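Local structure of protein yojF (Bacillus subtilis, 1NJH) at residues Q13-R18 with Y87-E92. The protein is of unknown function and belongs to the DUF1806 family, with a largely antiparallel beta fold and a single short helix. Numbering follows the deposited sequence.
Sequences QASLER and YTVDEE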
ATOM      1  N   GLN A  13       2.962  -6.073 -19.314  1.00 24.44           N
ATOM      2  CA  GLN A  13       1.542  -5.966 -19.622  1.00 25.11           C
ATOM      3  C   GLN A  13       0.956  -7.355 -19.829  1.00 25.48           C
ATOM      4  O   GLN A  13      -0.117  -7.668 -19.324  1.00 26.32           O
ATOM      5  CB  GLN A  13       1.314  -5.125 -20.880  1.00 23.86           C
ATOM      6  CG  GLN A  13      -0.159  -4.986 -21.240  1.00 24.23           C
ATOM      7  CD  GLN A  13      -0.953  -4.239 -20.174  1.00 24.11           C
ATOM      8  OE1 GLN A  13      -0.543  -3.169 -19.710  1.00 23.60           O
ATOM      9  NE2 GLN A  13      -2.098  -4.792 -19.794  1.00 26.97           N
ATOM     10  N   ALA A  14       1.662  -8.194 -20.578  1.00 29.28           N
ATOM     11  CA  ALA A  14       1.186  -9.549 -20.823  1.00 29.91           C
ATOM     12  C   ALA A  14       1.099 -10.328 -19.513  1.00 29.19           C
ATOM     13  O   ALA A  14       0.188 -11.125 -19.310  1.00 28.86           O
ATOM     14  CB  ALA A  14       2.120 -10.264 -21.797  1.00 32.54           C
ATOM     15  N   SER A  15       2.054 -10.094 -18.621  1.00 27.37           N
ATOM     16  CA  SER A  15       2.071 -10.784 -17.334  1.00 25.92           C
ATOM     17  C   SER A  15       0.921 -10.319 -16.432  1.00 24.56           C
ATOM     18  O   SER A  15       0.302 -11.122 -15.726  1.00 22.00           O
ATOM     19  CB  SER A  15       3.414 -10.542 -16.635  1.00 30.84           C
ATOM     20  OG  SER A  15       3.489 -11.259 -15.414  1.00 37.79           O
ATOM     21  N   LEU A  16       0.632  -9.022 -16.454  1.00 23.24           N
ATOM     22  CA  LEU A  16      -0.453  -8.491 -15.637  1.00 23.34           C
ATOM     23  C   LEU A  16      -1.790  -9.083 -16.067  1.00 24.41           C
ATOM     24  O   LEU A  16      -2.590  -9.494 -15.232  1.00 23.20           O
ATOM     25  CB  LEU A  16      -0.512  -6.960 -15.726  1.00 20.85           C
ATOM     26  CG  LEU A  16       0.639  -6.141 -15.125  1.00 18.78           C
ATOM     27  CD1 LEU A  16       0.513  -4.675 -15.571  1.00 20.06           C
ATOM     28  CD2 LEU A  16       0.619  -6.206 -13.595  1.00 16.22           C
ATOM     29  N   GLU A  17      -2.037  -9.135 -17.373  1.00 26.64           N
ATOM     30  CA  GLU A  17      -3.298  -9.673 -17.872  1.00 27.81           C
ATOM     31  C   GLU A  17      -3.440 -11.147 -17.506  1.00 28.96           C
ATOM     32  O   GLU A  17      -4.547 -11.670 -17.394  1.00 30.11           O
ATOM     33  CB  GLU A  17      -3.368  -9.463 -19.389  1.00 26.54           C
ATOM     34  CG  GLU A  17      -3.089  -8.017 -19.740  1.00 29.04           C
ATOM     35  CD  GLU A  17      -3.089  -7.719 -21.221  1.00 33.37           C
ATOM     36  OE1 GLU A  17      -2.698  -8.602 -22.016  1.00 36.45           O
ATOM     37  OE2 GLU A  17      -3.450  -6.579 -21.585  1.00 32.97           O
ATOM     38  N   ARG A  18      -2.304 -11.800 -17.302  0.50 29.66           N
ATOM     39  CA  ARG A  18      -2.270 -13.208 -16.937  0.50 32.40           C
ATOM     40  C   ARG A  18      -2.972 -13.450 -15.598  0.50 30.46           C
ATOM     41  O   ARG A  18      -3.720 -14.416 -15.445  0.53 32.14           O
ATOM     42  CB  ARG A  18      -0.814 -13.665 -16.842  0.50 36.84           C
ATOM     43  CG  ARG A  18      -0.608 -15.139 -16.547  0.50 42.03           C
ATOM     44  CD  ARG A  18       0.838 -15.386 -16.135  0.41 46.80           C
ATOM     45  NE  ARG A  18       1.778 -14.739 -17.048  0.47 49.87           N
ATOM     46  CZ  ARG A  18       3.076 -14.585 -16.804  0.58 51.30           C
ATOM     47  NH1 ARG A  18       3.597 -15.032 -15.670  0.55 52.51           N
ATOM     48  NH2 ARG A  18       3.852 -13.978 -17.692  0.56 51.79           N
ATOM     49  N   TYR A  87      12.003  -5.737 -13.239  1.00 26.92           N
ATOM     50  CA  TYR A  87      11.068  -6.817 -12.968  1.00 26.17           C
ATOM     51  C   TYR A  87      11.617  -8.176 -13.362  1.00 27.63           C
ATOM     52  O   TYR A  87      12.719  -8.296 -13.898  1.00 29.22           O
ATOM     53  CB  TYR A  87       9.781  -6.606 -13.777  1.00 27.36           C
ATOM     54  CG  TYR A  87       9.878  -7.106 -15.216  1.00 28.93           C
ATOM     55  CD1 TYR A  87       9.072  -8.151 -15.666  1.00 26.55           C
ATOM     56  CD2 TYR A  87      10.784  -6.544 -16.112  1.00 29.04           C
ATOM     57  CE1 TYR A  87       9.171  -8.627 -16.977  1.00 30.80           C
ATOM     58  CE2 TYR A  87      10.888  -7.010 -17.428  1.00 31.42           C
ATOM     59  CZ  TYR A  87      10.081  -8.049 -17.851  1.00 32.26           C
ATOM     60  OH  TYR A  87      10.181  -8.512 -19.150  1.00 34.45           O
ATOM     61  N   THR A  88      10.798  -9.189 -13.107  1.00 27.57           N
ATOM     62  CA  THR A  88      11.077 -10.563 -13.490  1.00 28.89           C
ATOM     63  C   THR A  88       9.867 -11.384 -13.113  1.00 29.64           C
ATOM     64  O   THR A  88       8.978 -10.922 -12.399  1.00 24.68           O
ATOM     65  CB  THR A  88      12.292 -11.170 -12.772  1.00 32.34           C
ATOM     66  OG1 THR A  88      12.655 -12.395 -13.433  1.00 32.35           O
ATOM     67  CG2 THR A  88      11.952 -11.502 -11.320  1.00 29.33           C
ATOM     68  N   VAL A  89       9.828 -12.605 -13.619  1.00 25.40           N
ATOM     69  CA  VAL A  89       8.764 -13.532 -13.300  1.00 28.30           C
ATOM     70  C   VAL A  89       9.586 -14.705 -12.818  1.00 30.15           C
ATOM     71  O   VAL A  89      10.329 -15.297 -13.601  1.00 31.72           O
ATOM     72  CB  VAL A  89       7.954 -13.897 -14.538  1.00 27.05           C
ATOM     73  CG1 VAL A  89       6.997 -15.037 -14.218  1.00 28.74           C
ATOM     74  CG2 VAL A  89       7.190 -12.664 -15.017  1.00 24.97           C
ATOM     75  N   ASP A  90       9.470 -15.028 -11.534  1.00 29.08           N
ATOM     76  CA  ASP A  90      10.272 -16.097 -10.958  1.00 32.17           C
ATOM     77  C   ASP A  90       9.806 -17.520 -11.195  1.00 32.92           C
ATOM     78  O   ASP A  90       8.801 -17.758 -11.858  1.00 33.43           O
ATOM     79  CB  ASP A  90      10.474 -15.842  -9.459  1.00 31.65           C
ATOM     80  CG  ASP A  90       9.195 -15.943  -8.657  1.00 28.35           C
ATOM     81  OD1 ASP A  90       9.212 -15.457  -7.512  1.00 29.88           O
ATOM     82  OD2 ASP A  90       8.191 -16.508  -9.146  1.00 29.45           O
ATOM     83  N   GLU A  91      10.569 -18.467 -10.655  1.00 34.35           N
ATOM     84  CA  GLU A  91      10.275 -19.886 -10.800  1.00 38.37           C
ATOM     85  C   GLU A  91       8.880 -20.252 -10.317  1.00 39.78           C
ATOM     86  O   GLU A  91       8.295 -21.243 -10.771  1.00 40.27           O
ATOM     87  CB  GLU A  91      11.319 -20.717 -10.045  1.00 42.26           C
ATOM     88  CG  GLU A  91      11.563 -20.276  -8.605  1.00 48.01           C
ATOM     89  CD  GLU A  91      12.375 -18.988  -8.502  1.00 51.52           C
ATOM     90  OE1 GLU A  91      12.666 -18.555  -7.365  1.00 53.37           O
ATOM     91  OE2 GLU A  91      12.723 -18.409  -9.553  1.00 51.94           O
ATOM     92  N   GLU A  92       8.346 -19.455  -9.395  1.00 37.35           N
ATOM     93  CA  GLU A  92       7.011 -19.705  -8.863  1.00 36.60           C
ATOM     94  C   GLU A  92       5.971 -18.944  -9.670  1.00 34.72           C
ATOM     95  O   GLU A  92       4.798 -18.882  -9.299  1.00 34.46           O
ATOM     96  CB  GLU A  92       6.948 -19.296  -7.392  1.00 39.74           C
ATOM     97  CG  GLU A  92       7.721 -20.228  -6.475  1.00 42.28           C
ATOM     98  CD  GLU A  92       7.933 -19.644  -5.097  1.00 45.54           C
ATOM     99  OE1 GLU A  92       6.938 -19.229  -4.463  1.00 47.46           O
ATOM    100  OE2 GLU A  92       9.097 -19.599  -4.645  1.00 49.78           O
TER
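S15 and V89 meet through one methyl and one hydroxyl: CG2 of V89 stands 4.0 Å from OG of S15. With carbon on one side of the pair, this is van der Waals packing, and the two segments bury just 92 Å² between them. The torsion of V89 (chi1 171°) sets CG1 anti to the backbone N and CG2 beside it, CG2 being the methyl toward S15. R18 is modelled in two conformers, and its guanidinium contacts hold for the given one. In that copy the chain leaves the helix extended and bends at chi3 (-48°), bringing NH1 of R18 to 3.7 Å from CG1 of V89, which lies at the guanidinium edge and in its plane; OG of S15 sits 3.5 Å above one face, toward the rim. The CA atoms of S15 and V89, the closest such pair across the two segments, are 8.3 Å apart, so the backbones meet only through side chains. Elsewhere on the same helix segment, NE2 of Q13 donates to OE2 of E17 (2.9 Å) from above the carboxylate plane. Y87 OH ties strand 78-89 to D11 near the helix start. Helix 9-18 thus packs against the end of strand 78-89, with S15 and L16 resting on L95 of strand 95-101.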